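Local coordinates for protein alpha-galactosidase (Thermus thermophilus, PDB 6LCJ) that probably hydrolyses terminal alpha-galactosidic linkages of galactose-containing oligosaccharides such as stachyose, as a hexameric family 36 glycoside hydrolase, at residues E[76-80]-E[81-85]; E[140-143]-E[144-147]; E[165-168]-E[169-172]; E[237-240]-E[241-245]; E[316-319]-E[320-324]. All blocks are in the same frame, centred on the assembly; numbering follows the deposited sequence.

Interaction 1. Residues E[76-80]-E[81-85]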
loop_
_atom_site.group_PDB
_atom_site.type_symbol
_atom_site.label_atom_id
_atom_site.label_comp_id
_atom_site.label_asym_id
_atom_site.label_seq_id
_atom_site.Cartn_x
_atom_site.Cartn_y
_atom_site.Cartn_z
ATOM N N GLN E 76 22.292 -19.442 0.413
ATOM C CA GLN E 76 23.206 -20.377 -0.233
ATOM C C GLN E 76 23.710 -19.877 -1.584
ATOM O O GLN E 76 24.423 -20.613 -2.271
ATOM C CB GLN E 76 22.545 -21.752 -0.399
ATOM C CG GLN E 76 21.697 -21.906 -1.642
ATOM C CD GLN E 76 20.472 -22.764 -1.379
ATOM O OE1 GLN E 76 19.913 -22.714 -0.289
ATOM N NE2 GLN E 76 20.045 -23.548 -2.374
ATOM N N ALA E 77 23.362 -18.647 -1.973
ATOM C CA ALA E 77 23.790 -18.040 -3.224
ATOM C C ALA E 77 24.962 -17.078 -3.042
ATOM O O ALA E 77 25.880 -17.056 -3.870
ATOM C CB ALA E 77 22.618 -17.302 -3.884
ATOM N N ASP E 78 24.967 -16.295 -1.965
ATOM C CA ASP E 78 25.983 -15.267 -1.790
ATOM C C ASP E 78 25.926 -14.784 -0.343
ATOM O O ASP E 78 25.108 -15.245 0.458
ATOM C CB ASP E 78 25.756 -14.121 -2.790
ATOM C CG ASP E 78 27.051 -13.445 -3.243
ATOM O OD1 ASP E 78 28.003 -13.329 -2.435
ATOM O OD2 ASP E 78 27.100 -12.998 -4.416
ATOM N N ASP E 79 26.819 -13.865 -0.014
ATOM C CA ASP E 79 26.696 -13.047 1.182
ATOM C C ASP E 79 25.329 -12.364 1.170
ATOM O O ASP E 79 25.059 -11.561 0.263
ATOM C CB ASP E 79 27.834 -12.018 1.194
ATOM C CG ASP E 79 27.867 -11.147 2.445
ATOM O OD1 ASP E 79 26.823 -10.928 3.109
ATOM O OD2 ASP E 79 28.972 -10.643 2.739
ATOM N N PRO E 80 24.446 -12.649 2.138
ATOM C CA PRO E 80 23.092 -12.062 2.093
ATOM C C PRO E 80 23.076 -10.550 1.982
ATOM O O PRO E 80 22.184 -10.003 1.322
ATOM C CB PRO E 80 22.462 -12.542 3.404
ATOM C CG PRO E 80 23.189 -13.811 3.724
ATOM C CD PRO E 80 24.613 -13.575 3.273
ATOM N N PHE E 81 24.050 -9.856 2.574
ATOM C CA PHE E 81 24.129 -8.407 2.406
ATOM C C PHE E 81 24.249 -8.032 0.935
ATOM O O PHE E 81 23.516 -7.168 0.441
ATOM C CB PHE E 81 25.309 -7.849 3.199
ATOM C CG PHE E 81 25.498 -6.368 3.034
ATOM C CD1 PHE E 81 26.247 -5.860 1.976
ATOM C CD2 PHE E 81 24.931 -5.477 3.938
ATOM C CE1 PHE E 81 26.418 -4.493 1.806
ATOM C CE2 PHE E 81 25.104 -4.110 3.785
ATOM C CZ PHE E 81 25.848 -3.619 2.710
ATOM N N LEU E 82 25.178 -8.672 0.218
ATOM C CA LEU E 82 25.391 -8.386 -1.199
ATOM C C LEU E 82 24.129 -8.558 -2.034
ATOM O O LEU E 82 24.036 -7.987 -3.121
ATOM C CB LEU E 82 26.476 -9.313 -1.760
ATOM C CG LEU E 82 27.946 -8.891 -1.797
ATOM C CD1 LEU E 82 28.364 -8.245 -0.495
ATOM C CD2 LEU E 82 28.790 -10.118 -2.083
ATOM N N LEU E 83 23.170 -9.352 -1.565
ATOM C CA LEU E 83 21.981 -9.677 -2.335
ATOM C C LEU E 83 20.762 -8.854 -1.933
ATOM O O LEU E 83 19.777 -8.843 -2.673
ATOM C CB LEU E 83 21.656 -11.172 -2.195
ATOM C CG LEU E 83 22.660 -12.155 -2.791
ATOM C CD1 LEU E 83 22.149 -13.569 -2.665
ATOM C CD2 LEU E 83 22.966 -11.817 -4.244
ATOM N N GLU E 84 20.790 -8.186 -0.781
ATOM C CA GLU E 84 19.691 -7.321 -0.374
ATOM C C GLU E 84 19.932 -5.858 -0.722
ATOM O O GLU E 84 19.036 -5.039 -0.509
ATOM C CB GLU E 84 19.424 -7.433 1.144
ATOM C CG GLU E 84 19.312 -8.855 1.707
ATOM C CD GLU E 84 17.986 -9.551 1.387
ATOM O OE1 GLU E 84 16.942 -8.853 1.319
ATOM O OE2 GLU E 84 17.991 -10.792 1.201
ATOM N N ALA E 85 21.102 -5.510 -1.246
ATOM C CA ALA E 85 21.497 -4.113 -1.402
ATOM C C ALA E 85 21.166 -3.596 -2.797
ATOM O O ALA E 85 21.224 -4.339 -3.783
ATOM C CB ALA E 85 22.993 -3.949 -1.128
#
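Phe81 meets Asp79 through its backbone N, which donates to the carboxylate: Phe81 N to Asp79 OD1 is 3.0 Å. This is a helix N-cap, at the start of the short, weakly bonded helix 80-84. CG of Asp79 lies anti to its own N (chi1 -177°), and this swings the carboxylate forward onto the first turn. The donor reaches OD1 from its anti side, well out of the carboxylate plane. The ring of Phe81 leads away and meets Trp89 edge-to-face.

Leu82 lays its methyls on two acids. Leu82 CD2 approaches Asp78 OD1 to 3.3 Å. Across Asp79 the side chain runs at about a right angle, with Leu82 CD2 3.9 Å from Asp79 CB. Both acids are well engaged: Asp78 pairs with Arg47, Asp79 with Arg114. Asp78 OD1 also takes the backbone N of Asp79, at 2.7 Å.

Leu83 N donates to Pro80 O over 3.1 Å, and weakly to Asp79 O. Its side chain turns back over the preceding loop, where Leu83 CD1 lies 3.7 Å from Asp78 CB. Leu83 CD1 also touches Ala77 CB at 4.0 Å.

Glu84 N makes a weak bond to Pro80 O. The Glu84 chain bends at chi2, and its OE2 forms a salt bridge with Arg74. Nearer the backbone, Glu84 CG comes within 3.1 Å of Pro80 O.

Interaction 2. Residues E[140-143]-E[144-147]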
loop_
_atom_site.group_PDB
_atom_site.type_symbol
_atom_site.label_atom_id
_atom_site.label_comp_id
_atom_site.label_asym_id
_atom_site.label_seq_id
_atom_site.Cartn_x
_atom_site.Cartn_y
_atom_site.Cartn_z
ATOM N N GLU E 140 44.832 -5.556 -16.423
ATOM C CA GLU E 140 43.935 -6.389 -15.628
ATOM C C GLU E 140 44.660 -7.583 -15.012
ATOM O O GLU E 140 44.596 -7.807 -13.799
ATOM C CB GLU E 140 42.786 -6.858 -16.517
ATOM C CG GLU E 140 41.505 -7.183 -15.797
ATOM C CD GLU E 140 40.356 -7.419 -16.767
ATOM O OE1 GLU E 140 39.797 -6.425 -17.294
ATOM O OE2 GLU E 140 40.028 -8.603 -17.017
ATOM N N GLU E 141 45.372 -8.355 -15.836
ATOM C CA GLU E 141 45.950 -9.609 -15.363
ATOM C C GLU E 141 47.096 -9.368 -14.386
ATOM O O GLU E 141 47.257 -10.116 -13.411
ATOM C CB GLU E 141 46.408 -10.454 -16.552
ATOM C CG GLU E 141 45.305 -11.385 -17.090
ATOM C CD GLU E 141 45.495 -11.776 -18.567
ATOM O OE1 GLU E 141 44.822 -11.166 -19.440
ATOM O OE2 GLU E 141 46.303 -12.700 -18.853
ATOM N N GLU E 142 47.908 -8.336 -14.618
ATOM C CA GLU E 142 49.007 -8.103 -13.691
ATOM C C GLU E 142 48.479 -7.664 -12.334
ATOM O O GLU E 142 48.974 -8.103 -11.288
ATOM C CB GLU E 142 49.985 -7.071 -14.253
ATOM C CG GLU E 142 51.301 -6.939 -13.441
ATOM C CD GLU E 142 51.749 -8.241 -12.720
ATOM O OE1 GLU E 142 51.920 -9.291 -13.404
ATOM O OE2 GLU E 142 51.925 -8.211 -11.464
ATOM N N VAL E 143 47.445 -6.829 -12.337
ATOM C CA VAL E 143 46.939 -6.229 -11.111
ATOM C C VAL E 143 46.312 -7.299 -10.207
ATOM O O VAL E 143 46.533 -7.310 -8.988
ATOM C CB VAL E 143 45.977 -5.084 -11.511
ATOM C CG1 VAL E 143 44.608 -5.246 -10.959
ATOM C CG2 VAL E 143 46.565 -3.728 -11.172
ATOM N N PHE E 144 45.598 -8.269 -10.793
ATOM C CA PHE E 144 45.030 -9.350 -9.990
ATOM C C PHE E 144 46.096 -10.335 -9.534
ATOM O O PHE E 144 45.998 -10.897 -8.437
ATOM C CB PHE E 144 43.936 -10.071 -10.770
ATOM C CG PHE E 144 42.609 -9.404 -10.674
ATOM C CD1 PHE E 144 42.281 -8.366 -11.536
ATOM C CD2 PHE E 144 41.703 -9.781 -9.690
ATOM C CE1 PHE E 144 41.062 -7.730 -11.439
ATOM C CE2 PHE E 144 40.469 -9.156 -9.578
ATOM C CZ PHE E 144 40.144 -8.131 -10.457
ATOM N N ALA E 145 47.117 -10.567 -10.365
ATOM C CA ALA E 145 48.228 -11.419 -9.949
ATOM C C ALA E 145 49.024 -10.791 -8.805
ATOM O O ALA E 145 49.551 -11.509 -7.949
ATOM C CB ALA E 145 49.136 -11.705 -11.144
ATOM N N ALA E 146 49.111 -9.460 -8.762
ATOM C CA ALA E 146 49.849 -8.812 -7.686
ATOM C C ALA E 146 49.071 -8.845 -6.377
ATOM O O ALA E 146 49.674 -8.923 -5.304
ATOM C CB ALA E 146 50.197 -7.372 -8.076
ATOM N N TYR E 147 47.740 -8.779 -6.446
ATOM C CA TYR E 147 46.919 -8.951 -5.249
ATOM C C TYR E 147 47.045 -10.370 -4.706
ATOM O O TYR E 147 47.212 -10.567 -3.495
ATOM C CB TYR E 147 45.456 -8.606 -5.571
ATOM C CG TYR E 147 44.440 -8.797 -4.448
ATOM C CD1 TYR E 147 44.677 -8.317 -3.161
ATOM C CD2 TYR E 147 43.230 -9.437 -4.691
ATOM C CE1 TYR E 147 43.740 -8.485 -2.150
ATOM C CE2 TYR E 147 42.288 -9.614 -3.689
ATOM C CZ TYR E 147 42.545 -9.133 -2.423
ATOM O OH TYR E 147 41.599 -9.310 -1.438
#
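Phe144 and Glu140 sit one turn apart on a helix, in a local contact within the first turns of helix 140-149. Glu140 O accepts from Phe144 N at 3.2 Å, and the N-H points nearly straight at it (162°). Glu140 O also lies at the edge of the Phe144 ring, in its plane, 3.3 Å from Phe144 CD1. It therefore meets both the backbone and the ring of one residue. This follows from the first torsion of Phe144, with CG anti to the carbonyl carbon and beside N (chi1 -84°).

Val143 touches the ring obliquely through one methyl, with Val143 CG1 3.9 Å from Phe144 CD1. Both side chains rest on Leu105 of strand 102-108.

The backbone pattern is that of a regular alpha helix. Ala145 N donates to Glu141 O at 3.1 Å, and Ala146 N to Glu142 O at 2.9 Å. Tyr147 N to Val143 O follows at 3.2 Å, and the helix runs on. It comes after strand 132-137 and lies on the antiparallel sheet that also holds strands 93-97 and 102-108. Its inner side is aromatic and aliphatic: Phe144 meets Phe46 edge-to-face and also touches Trp392, while Tyr147 OH bonds to Ala108 O.

Glu141 and Glu142 are exposed, while Glu140 lies on the Phe144 side and its OE1 forms a salt bridge with Arg97 NH2. The Glu142 chain bends at chi2 toward the next turn, and Glu142 OE2 stops 3.9 Å from Ala146 CB. The ion pair of Glu142 OE2 with Arg149 is long and weak.

Interaction 3. Residues E[165-168]-E[169-172]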
loop_
_atom_site.group_PDB
_atom_site.type_symbol
_atom_site.label_atom_id
_atom_site.label_comp_id
_atom_site.label_asym_id
_atom_site.label_seq_id
_atom_site.Cartn_x
_atom_site.Cartn_y
_atom_site.Cartn_z
ATOM N N SER E 165 31.477 -39.284 -7.658
ATOM C CA SER E 165 30.194 -39.914 -7.958
ATOM C C SER E 165 29.065 -38.924 -8.226
ATOM O O SER E 165 28.003 -39.342 -8.708
ATOM C CB SER E 165 29.760 -40.841 -6.812
ATOM O OG SER E 165 29.624 -40.142 -5.581
ATOM N N TRP E 166 29.247 -37.635 -7.934
ATOM C CA TRP E 166 28.087 -36.756 -7.832
ATOM C C TRP E 166 27.416 -36.539 -9.186
ATOM O O TRP E 166 26.190 -36.663 -9.315
ATOM C CB TRP E 166 28.478 -35.413 -7.201
ATOM C CG TRP E 166 27.299 -34.480 -7.137
ATOM C CD1 TRP E 166 27.117 -33.336 -7.862
ATOM C CD2 TRP E 166 26.106 -34.643 -6.343
ATOM N NE1 TRP E 166 25.905 -32.769 -7.551
ATOM C CE2 TRP E 166 25.264 -33.547 -6.625
ATOM C CE3 TRP E 166 25.675 -35.602 -5.424
ATOM C CZ2 TRP E 166 24.023 -33.382 -6.018
ATOM C CZ3 TRP E 166 24.436 -35.438 -4.828
ATOM C CH2 TRP E 166 23.627 -34.341 -5.123
ATOM N N TYR E 167 28.196 -36.219 -10.216
ATOM C CA TYR E 167 27.619 -35.748 -11.465
ATOM C C TYR E 167 27.245 -36.868 -12.417
ATOM O O TYR E 167 27.103 -36.624 -13.614
ATOM C CB TYR E 167 28.573 -34.776 -12.138
ATOM C CG TYR E 167 28.799 -33.556 -11.319
ATOM C CD1 TYR E 167 27.888 -32.499 -11.350
ATOM C CD2 TYR E 167 29.907 -33.458 -10.485
ATOM C CE1 TYR E 167 28.095 -31.368 -10.600
ATOM C CE2 TYR E 167 30.118 -32.331 -9.729
ATOM C CZ TYR E 167 29.216 -31.290 -9.805
ATOM O OH TYR E 167 29.434 -30.165 -9.067
ATOM N N SER E 168 27.072 -38.080 -11.920
ATOM C CA SER E 168 26.449 -39.123 -12.720
ATOM C C SER E 168 25.319 -39.780 -11.931
ATOM O O SER E 168 24.215 -39.948 -12.452
ATOM C CB SER E 168 27.491 -40.155 -13.166
ATOM O OG SER E 168 28.362 -40.474 -12.095
ATOM N N PHE E 169 25.563 -40.131 -10.670
ATOM C CA PHE E 169 24.543 -40.817 -9.884
ATOM C C PHE E 169 23.804 -39.918 -8.902
ATOM O O PHE E 169 22.738 -40.312 -8.421
ATOM C CB PHE E 169 25.167 -41.979 -9.113
ATOM C CG PHE E 169 25.882 -42.960 -9.986
ATOM C CD1 PHE E 169 25.171 -43.794 -10.830
ATOM C CD2 PHE E 169 27.261 -43.053 -9.956
ATOM C CE1 PHE E 169 25.821 -44.707 -11.631
ATOM C CE2 PHE E 169 27.930 -43.963 -10.761
ATOM C CZ PHE E 169 27.214 -44.791 -11.602
ATOM N N TYR E 170 24.333 -38.734 -8.600
ATOM C CA TYR E 170 23.771 -37.817 -7.597
ATOM C C TYR E 170 23.592 -38.606 -6.300
ATOM O O TYR E 170 24.535 -39.313 -5.904
ATOM C CB TYR E 170 22.526 -37.149 -8.174
ATOM C CG TYR E 170 22.920 -36.161 -9.250
ATOM C CD1 TYR E 170 23.231 -34.847 -8.924
ATOM C CD2 TYR E 170 23.066 -36.556 -10.580
ATOM C CE1 TYR E 170 23.627 -33.937 -9.890
ATOM C CE2 TYR E 170 23.475 -35.648 -11.566
ATOM C CZ TYR E 170 23.752 -34.335 -11.204
ATOM O OH TYR E 170 24.155 -33.391 -12.132
ATOM N N THR E 171 22.439 -38.524 -5.618
ATOM C CA THR E 171 22.285 -39.197 -4.328
ATOM C C THR E 171 21.973 -40.687 -4.459
ATOM O O THR E 171 21.938 -41.375 -3.434
ATOM C CB THR E 171 21.173 -38.546 -3.480
ATOM O OG1 THR E 171 19.972 -38.442 -4.252
ATOM C CG2 THR E 171 21.568 -37.152 -2.991
ATOM N N ARG E 172 21.732 -41.200 -5.674
ATOM C CA ARG E 172 21.426 -42.617 -5.882
ATOM C C ARG E 172 22.704 -43.453 -5.902
ATOM O O ARG E 172 23.038 -44.095 -6.892
ATOM C CB ARG E 172 20.659 -42.823 -7.176
ATOM C CG ARG E 172 19.711 -41.707 -7.548
ATOM C CD ARG E 172 18.500 -41.716 -6.644
ATOM N NE ARG E 172 17.697 -42.916 -6.879
ATOM C CZ ARG E 172 16.704 -43.008 -7.761
ATOM N NH1 ARG E 172 16.367 -41.963 -8.509
ATOM N NH2 ARG E 172 16.047 -44.157 -7.903
HETATM O O HOH W 1 26.973 -39.020 -5.180
#
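Trp166 and Tyr170 are joined by a backbone bond and by their rings. Tyr170 N donates to Trp166 O at 2.9 Å, at a rather bent angle (135°). The same oxygen also lies over the centre of one face of the Tyr170 ring. One residue earlier, Phe169 N donates to Ser165 O at 3.2 Å, nearly along the C=O axis.

Tyr170 leaves the helix with positive phi (53°), as the second residue of a type II' turn from Phe169 to Arg172. Arg172 N closes that turn on Phe169 O at 3.1 Å. A water bridges Tyr170 O and Ser165 OG, just ahead of the helix. It donates to Tyr170 O at 2.6 Å and lies 2.9 Å from Ser165 OG, to which it is also hydrogen-bonded. Ser165 OG has a second partner in Asp196 N.

Further bonds go to surrounding residues. Ser168 OG bonds to Ser434 O, Tyr167 N to Ser434 OG, and Tyr167 O to Arg407 NH1.

The rings form a T-shaped pair. The edge of Tyr170 is turned to the face of the indole, with planes 66° apart, and Tyr170 CD1 sits 3.3 Å from Trp166 CE2. Tyr170 CA makes a CH-pi contact over the six-membered ring. Thr171 CG2 lies alongside at 3.8 Å from Trp166 CZ3.

Trp166 also touches Asp196 and Asp197, and Tyr167 touches Asp358. The segment follows strand 161-164 at its C-terminal end, the side on which TIM-barrel enzymes carry their active-site loops.

Interaction 4. Residues E[237-240]-E[241-245]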
loop_
_atom_site.group_PDB
_atom_site.type_symbol
_atom_site.label_atom_id
_atom_site.label_comp_id
_atom_site.label_asym_id
_atom_site.label_seq_id
_atom_site.Cartn_x
_atom_site.Cartn_y
_atom_site.Cartn_z
ATOM N N PHE E 237 28.620 -28.257 8.698
ATOM C CA PHE E 237 27.903 -27.275 9.503
ATOM C C PHE E 237 26.460 -27.069 9.057
ATOM O O PHE E 237 25.841 -26.060 9.427
ATOM C CB PHE E 237 28.639 -25.944 9.490
ATOM C CG PHE E 237 30.013 -26.032 10.042
ATOM C CD1 PHE E 237 30.237 -25.931 11.404
ATOM C CD2 PHE E 237 31.095 -26.220 9.198
ATOM C CE1 PHE E 237 31.523 -26.011 11.910
ATOM C CE2 PHE E 237 32.355 -26.309 9.693
ATOM C CZ PHE E 237 32.586 -26.195 11.044
ATOM N N LEU E 238 25.904 -28.014 8.310
ATOM C CA LEU E 238 24.570 -27.900 7.757
ATOM C C LEU E 238 23.665 -28.935 8.399
ATOM O O LEU E 238 24.077 -30.074 8.631
ATOM C CB LEU E 238 24.606 -28.092 6.242
ATOM C CG LEU E 238 23.612 -27.336 5.374
ATOM C CD1 LEU E 238 23.887 -25.867 5.428
ATOM C CD2 LEU E 238 23.737 -27.846 3.969
ATOM N N VAL E 239 22.419 -28.551 8.652
ATOM C CA VAL E 239 21.476 -29.417 9.343
ATOM C C VAL E 239 20.070 -29.015 8.914
ATOM O O VAL E 239 19.843 -27.886 8.481
ATOM C CB VAL E 239 21.705 -29.295 10.866
ATOM C CG1 VAL E 239 21.141 -27.991 11.401
ATOM C CG2 VAL E 239 21.143 -30.461 11.586
ATOM N N THR E 240 19.134 -29.951 8.977
ATOM C CA THR E 240 17.731 -29.643 8.703
ATOM C C THR E 240 16.889 -29.862 9.958
ATOM O O THR E 240 17.347 -30.423 10.955
ATOM C CB THR E 240 17.174 -30.495 7.552
ATOM O OG1 THR E 240 17.293 -31.885 7.880
ATOM C CG2 THR E 240 17.925 -30.224 6.271
ATOM N N ALA E 241 15.627 -29.421 9.902
ATOM C CA ALA E 241 14.731 -29.641 11.037
ATOM C C ALA E 241 14.565 -31.124 11.346
ATOM O O ALA E 241 14.460 -31.499 12.517
ATOM C CB ALA E 241 13.371 -28.997 10.782
ATOM N N ASP E 242 14.581 -31.983 10.319
ATOM C CA ASP E 242 14.466 -33.430 10.493
ATOM C C ASP E 242 15.717 -34.080 11.060
ATOM O O ASP E 242 15.671 -35.264 11.409
ATOM C CB ASP E 242 14.174 -34.118 9.163
ATOM C CG ASP E 242 13.061 -33.461 8.406
ATOM O OD1 ASP E 242 13.273 -33.122 7.213
ATOM O OD2 ASP E 242 11.974 -33.288 9.011
ATOM N N SER E 243 16.833 -33.388 11.111
ATOM C CA SER E 243 18.046 -34.034 11.581
ATOM C C SER E 243 17.919 -34.371 13.060
ATOM O O SER E 243 17.472 -33.526 13.847
ATOM C CB SER E 243 19.252 -33.141 11.355
ATOM O OG SER E 243 19.247 -32.590 10.043
ATOM N N PRO E 244 18.277 -35.586 13.472
ATOM C CA PRO E 244 18.321 -35.884 14.916
ATOM C C PRO E 244 19.128 -34.864 15.709
ATOM O O PRO E 244 18.688 -34.423 16.778
ATOM C CB PRO E 244 18.958 -37.283 14.964
ATOM C CG PRO E 244 19.584 -37.497 13.577
ATOM C CD PRO E 244 18.714 -36.720 12.639
ATOM N N LEU E 245 20.292 -34.456 15.193
ATOM C CA LEU E 245 21.140 -33.495 15.894
ATOM C C LEU E 245 20.431 -32.164 16.125
ATOM O O LEU E 245 20.669 -31.504 17.145
ATOM C CB LEU E 245 22.429 -33.269 15.104
ATOM C CG LEU E 245 23.519 -32.472 15.812
ATOM C CD1 LEU E 245 24.207 -33.329 16.854
ATOM C CD2 LEU E 245 24.518 -31.936 14.808
#
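Thr240 and Ser243 are bound by two hydrogen bonds. Thr240 N donates to Ser243 OG at 2.8 Å, with the N-H well aimed (157°). In the other direction, Ser243 N donates to Thr240 O at 3.0 Å, from above the carbonyl plane. The second bond closes a type I beta turn from Thr240 to Ser243. The turn carries the chain from strand 238-240 into helix 244-248.

Ser243 stands at the N-cap position of that helix, yet its side chain makes no capping bond. Its OG instead points back to the strand. With OG anti to its carbonyl carbon (chi1 -46°), it faces Thr240, and it also bonds to Leu203 O. Thr240 OG1 is close too, 3.0 Å from Ser243 OG. The hydroxyl of Ser243 thus lies among several polar atoms in a buried place.

The outer corner of the turn is exposed. Asp242 reaches out there and forms a salt bridge with Arg270 of strand 270-274, on which Thr240 also rests. Asp242 CB lies 4.0 Å from Thr240 OG1. Strand 238-240 pairs with the same neighbour through Val239 and Tyr273.

Val239, just before the turn, packs against Ser243. Its CG2, anti to the backbone N, reaches the serine side chain. Val239 CG2 lies 3.3 Å from Ser243 CB. Val239 CG2 also comes within 3.2 Å of Ser243 OG.

Interaction 5. Residues E[316-319]-E[320-324]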
loop_
_atom_site.group_PDB
_atom_site.type_symbol
_atom_site.label_atom_id
_atom_site.label_comp_id
_atom_site.label_asym_id
_atom_site.label_seq_id
_atom_site.Cartn_x
_atom_site.Cartn_y
_atom_site.Cartn_z
ATOM N N GLY E 316 30.834 -13.074 9.583
ATOM C CA GLY E 316 31.131 -14.388 10.101
ATOM C C GLY E 316 32.460 -14.952 9.676
ATOM O O GLY E 316 32.783 -16.087 10.037
ATOM N N GLU E 317 33.259 -14.192 8.932
ATOM C CA GLU E 317 34.476 -14.768 8.383
ATOM C C GLU E 317 35.497 -15.086 9.478
ATOM O O GLU E 317 36.183 -16.115 9.400
ATOM C CB GLU E 317 35.051 -13.830 7.317
ATOM C CG GLU E 317 34.288 -13.892 6.000
ATOM C CD GLU E 317 34.956 -13.113 4.867
ATOM O OE1 GLU E 317 36.042 -12.539 5.082
ATOM O OE2 GLU E 317 34.404 -13.099 3.747
ATOM N N ALA E 318 35.603 -14.236 10.512
ATOM C CA ALA E 318 36.517 -14.523 11.628
ATOM C C ALA E 318 36.160 -15.826 12.348
ATOM O O ALA E 318 37.053 -16.626 12.652
ATOM C CB ALA E 318 36.548 -13.361 12.627
ATOM N N ARG E 319 34.871 -16.057 12.644
ATOM C CA ARG E 319 34.460 -17.353 13.192
ATOM C C ARG E 319 34.789 -18.479 12.223
ATOM O O ARG E 319 35.278 -19.542 12.628
ATOM C CB ARG E 319 32.952 -17.384 13.492
ATOM C CG ARG E 319 32.506 -16.585 14.699
ATOM C CD ARG E 319 30.976 -16.426 14.736
ATOM N NE ARG E 319 30.353 -17.270 13.724
ATOM C CZ ARG E 319 29.343 -16.878 12.949
ATOM N NH1 ARG E 319 28.834 -15.650 13.101
ATOM N NH2 ARG E 319 28.849 -17.710 12.014
ATOM N N TYR E 320 34.491 -18.270 10.937
ATOM C CA TYR E 320 34.696 -19.310 9.936
ATOM C C TYR E 320 36.155 -19.722 9.862
ATOM O O TYR E 320 36.469 -20.916 9.785
ATOM C CB TYR E 320 34.212 -18.813 8.569
ATOM C CG TYR E 320 34.610 -19.674 7.396
ATOM C CD1 TYR E 320 33.877 -20.813 7.057
ATOM C CD2 TYR E 320 35.718 -19.347 6.618
ATOM C CE1 TYR E 320 34.246 -21.600 5.965
ATOM C CE2 TYR E 320 36.096 -20.120 5.529
ATOM C CZ TYR E 320 35.361 -21.238 5.204
ATOM O OH TYR E 320 35.743 -21.997 4.121
ATOM N N ARG E 321 37.062 -18.748 9.882
ATOM C CA ARG E 321 38.472 -19.069 9.713
ATOM C C ARG E 321 39.007 -19.876 10.895
ATOM O O ARG E 321 39.790 -20.816 10.705
ATOM C CB ARG E 321 39.269 -17.784 9.518
ATOM C CG ARG E 321 40.734 -18.005 9.364
ATOM C CD ARG E 321 41.113 -18.026 7.920
ATOM N NE ARG E 321 42.555 -18.135 7.741
ATOM C CZ ARG E 321 43.126 -18.434 6.579
ATOM N NH1 ARG E 321 42.371 -18.647 5.508
ATOM N NH2 ARG E 321 44.442 -18.516 6.481
ATOM N N LYS E 322 38.590 -19.530 12.121
ATOM C CA LYS E 322 39.014 -20.291 13.293
ATOM C C LYS E 322 38.440 -21.705 13.278
ATOM O O LYS E 322 39.137 -22.663 13.623
ATOM C CB LYS E 322 38.614 -19.566 14.571
ATOM C CG LYS E 322 39.408 -18.293 14.825
ATOM C CD LYS E 322 38.848 -17.504 16.020
ATOM C CE LYS E 322 38.938 -15.981 15.811
ATOM N NZ LYS E 322 37.623 -15.311 16.123
ATOM N N ALA E 323 37.183 -21.864 12.863
ATOM C CA ALA E 323 36.613 -23.205 12.756
ATOM C C ALA E 323 37.351 -24.036 11.710
ATOM O O ALA E 323 37.685 -25.202 11.949
ATOM C CB ALA E 323 35.125 -23.126 12.409
ATOM N N MET E 324 37.610 -23.454 10.537
ATOM C CA MET E 324 38.299 -24.195 9.489
ATOM C C MET E 324 39.747 -24.486 9.859
ATOM O O MET E 324 40.283 -25.528 9.472
ATOM C CB MET E 324 38.238 -23.426 8.165
ATOM C CG MET E 324 36.853 -23.330 7.547
ATOM S SD MET E 324 35.994 -24.919 7.483
ATOM C CE MET E 324 34.916 -24.661 8.838
#
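Lys322 folds its side chain back over Ala318, one helical turn earlier. Lys322 CB lies 3.8 Å from Ala318 O. CG comes a little nearer to that carbonyl, with Lys322 CG to Ala318 O at 3.6 Å. Lys322 CD is 3.9 Å from Ala318 O. Lys322 CE stays at the same range, 3.7 Å from Ala318 O. At the tip, Lys322 NZ ends 3.8 Å from Ala318 O, with Ala318 CB as a slightly longer contact. Up to CD the chain runs on without a sharp turn. Bends at chi3 (-144°) and chi4 (131°) then curl CE and NZ round the carbonyl, so every side-chain carbon keeps near one oxygen. The backbone N of Lys322 also uses that oxygen, though weakly.

This is the first part of helix 317-331, which lies between barrel strands 298-303 and 335-338 in a beta-alpha-beta unit. Its bonds run from each N-H to the carbonyl four residues back. Tyr320 N donates to Gly316 O at 2.9 Å, in the carbonyl plane. Arg321 N to Glu317 O is 2.8 Å, and Ala323 N to Arg319 O is 3.0 Å.

The polar ends of the other side chains bond to surrounding loops and backbone. Glu317 bonds to Gly112 N and to Trp50 NE1. Arg319 NH2 bonds to Leu311 O, with one guanidinium face over Gly316 CA. Arg321 NH1 bonds to Ala345 O and Leu347 O. Tyr320 OH bonds to Ser346 OG, and Glu317 O lies at the edge of the Tyr320 ring.

The five contacts follow in series along the chain, each within one continuous stretch, so none closes a long loop, nests in or crosses another. Interaction 1 starts a short helix between strands 56-59 and 89-91, among the N-terminal beta sheets. Interaction 2 is on the helix after strand 132-137, about 13 Å from interaction 1 by nearest atoms. The other three lie in the barrel region. Interaction 3 follows barrel strand 161-164. Interaction 4 sits in a small antiparallel sheet after barrel strand 229-234 and leads into helix 244-248. Phe237 CE2, 3.2 Å from Met324 CE, ties its start to helix 317-331, which interaction 5 begins. Interaction 2 lies on the opposite side of the chain's centre from interactions 3 and 4.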